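Local coordinates for protein fructuronate-tagaturonate epimerase UxaE from Cohnella laeviribosi in complex with 1 glycerol (Cohnella laeviribosi, PDB 6IL9) that probably interconverts fructuronate and tagaturonate as a zinc-bound TIM-barrel epimerase acting at a single carbon, at residues E396-E399 and E400-Y404. Sequence-based numbering, arbitrary orientation.
Sequences EHFE and EATAY
H397 and E400 are joined by a histidine-carboxylate hydrogen bond near the C-terminal end of helix 384-402. The two side chains run side by side and point the same way. E400 is followed here from its root. Its CB lies 3.5 Å from H397 O, and CG stays beside the same carbonyl. CG is anti to the carbonyl carbon of E400 (chi1 -52°), and the chain extends from there back toward the histidine. CD packs near H397 CB. OE1 lies 3.6 Å from H397 ND1. OE2 accepts a hydrogen bond from H397 ND1 at 2.6 Å, fairly straight (162°). The donor meets OE2 on its syn side, tilted out of the carboxylate plane. OE2 itself lies at the ring edge, in the plane of the imidazole, while the carboxylate is turned steeply against that ring.

Two residues after E400, T402 meets two neighbours. Its OG1 sits between its own backbone N and carbonyl carbon (chi1 65°) and donates to E399 O at 2.9 Å. Its methyl CG2 rests over one face of the F398 ring, 3.7 Å from the centroid, a CH-pi contact. F398 O accepts from both A401 N (2.9 Å) and T402 N (3.1 Å), a mix of i+3 and i+4 bonds where the helix is running out.

Helix 384-402 comes after the eighth strand (363-367) of the TIM barrel. The contact is local packing at its C-terminal end: L444 of helix 442-446 touches H397, E400 and A401, and L437 of helix 432-440 packs on F398. With an alanine here in place of H397, the E400 carboxylate would probably lose its ND1 partner and be free to turn. The short, nearly straight bond is consistent with ND1 carrying a hydrogen. The nearby carboxylate would be expected to favour a protonated, positively charged imidazole.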
loop_
_atom_site.group_PDB
_atom_site.type_symbol
_atom_site.label_atom_id
_atom_site.label_comp_id
_atom_site.label_asym_id
_atom_site.label_seq_id
_atom_site.Cartn_x
_atom_site.Cartn_y
_atom_site.Cartn_z
ATOM N N GLU A 396 -12.132 -15.880 -17.815
ATOM C CA GLU A 396 -12.349 -17.299 -17.586
ATOM C C GLU A 396 -12.162 -17.695 -16.129
ATOM O O GLU A 396 -12.723 -18.711 -15.701
ATOM C CB GLU A 396 -11.409 -18.108 -18.480
ATOM C CG GLU A 396 -11.823 -18.089 -19.939
ATOM C CD GLU A 396 -10.753 -18.645 -20.867
ATOM O OE1 GLU A 396 -9.699 -19.111 -20.370
ATOM O OE2 GLU A 396 -10.971 -18.600 -22.096
ATOM N N HIS A 397 -11.391 -16.928 -15.358
ATOM C CA HIS A 397 -11.049 -17.294 -13.989
ATOM C C HIS A 397 -11.515 -16.267 -12.964
ATOM O O HIS A 397 -11.108 -16.335 -11.804
ATOM C CB HIS A 397 -9.538 -17.512 -13.867
ATOM C CG HIS A 397 -9.033 -18.639 -14.710
ATOM N ND1 HIS A 397 -9.131 -19.956 -14.316
ATOM C CD2 HIS A 397 -8.441 -18.651 -15.928
ATOM C CE1 HIS A 397 -8.618 -20.732 -15.256
ATOM N NE2 HIS A 397 -8.191 -19.966 -16.243
ATOM N N PHE A 398 -12.388 -15.341 -13.366
ATOM C CA PHE A 398 -12.773 -14.232 -12.498
ATOM C C PHE A 398 -13.350 -14.717 -11.169
ATOM O O PHE A 398 -13.052 -14.150 -10.107
ATOM C CB PHE A 398 -13.775 -13.366 -13.251
ATOM C CG PHE A 398 -14.215 -12.145 -12.516
ATOM C CD1 PHE A 398 -13.314 -11.151 -12.192
ATOM C CD2 PHE A 398 -15.546 -11.972 -12.187
ATOM C CE1 PHE A 398 -13.731 -10.005 -11.543
ATOM C CE2 PHE A 398 -15.964 -10.831 -11.526
ATOM C CZ PHE A 398 -15.060 -9.855 -11.205
ATOM N N GLU A 399 -14.175 -15.768 -11.208
ATOM C CA GLU A 399 -14.828 -16.244 -9.993
ATOM C C GLU A 399 -13.816 -16.630 -8.915
ATOM O O GLU A 399 -14.077 -16.433 -7.723
ATOM C CB GLU A 399 -15.736 -17.429 -10.329
ATOM C CG GLU A 399 -17.049 -17.463 -9.569
ATOM C CD GLU A 399 -17.656 -18.866 -9.498
ATOM O OE1 GLU A 399 -17.376 -19.687 -10.399
ATOM O OE2 GLU A 399 -18.408 -19.147 -8.536
ATOM N N GLU A 400 -12.658 -17.172 -9.312
ATOM C CA GLU A 400 -11.635 -17.528 -8.330
ATOM C C GLU A 400 -11.116 -16.299 -7.596
ATOM O O GLU A 400 -10.791 -16.373 -6.405
ATOM C CB GLU A 400 -10.479 -18.265 -9.013
ATOM C CG GLU A 400 -10.925 -19.443 -9.863
ATOM C CD GLU A 400 -9.937 -19.788 -10.968
ATOM O OE1 GLU A 400 -8.736 -19.507 -10.801
ATOM O OE2 GLU A 400 -10.362 -20.331 -12.010
ATOM N N ALA A 401 -11.050 -15.162 -8.281
ATOM C CA ALA A 401 -10.487 -13.966 -7.680
ATOM C C ALA A 401 -11.511 -13.207 -6.832
ATOM O O ALA A 401 -11.133 -12.544 -5.858
ATOM C CB ALA A 401 -9.901 -13.097 -8.794
ATOM N N THR A 402 -12.805 -13.313 -7.156
ATOM C CA THR A 402 -13.814 -12.666 -6.321
ATOM C C THR A 402 -13.896 -13.283 -4.931
ATOM O O THR A 402 -14.482 -12.673 -4.031
ATOM C CB THR A 402 -15.193 -12.712 -6.989
ATOM O OG1 THR A 402 -15.646 -14.071 -7.090
ATOM C CG2 THR A 402 -15.140 -12.087 -8.368
ATOM N N ALA A 403 -13.318 -14.470 -4.732
ATOM C CA ALA A 403 -13.241 -15.036 -3.392
ATOM C C ALA A 403 -12.310 -14.245 -2.479
ATOM O O ALA A 403 -12.454 -14.322 -1.255
ATOM C CB ALA A 403 -12.788 -16.497 -3.473
ATOM N N TYR A 404 -11.375 -13.470 -3.045
ATOM C CA TYR A 404 -10.374 -12.724 -2.286
ATOM C C TYR A 404 -10.666 -11.236 -2.175
ATOM O O TYR A 404 -10.156 -10.584 -1.256
ATOM C CB TYR A 404 -8.997 -12.870 -2.937
ATOM C CG TYR A 404 -8.401 -14.245 -2.825
ATOM C CD1 TYR A 404 -7.838 -14.678 -1.634
ATOM C CD2 TYR A 404 -8.386 -15.101 -3.908
ATOM C CE1 TYR A 404 -7.284 -15.937 -1.522
ATOM C CE2 TYR A 404 -7.834 -16.362 -3.808
ATOM C CZ TYR A 404 -7.284 -16.773 -2.611
ATOM O OH TYR A 404 -6.730 -18.029 -2.502
#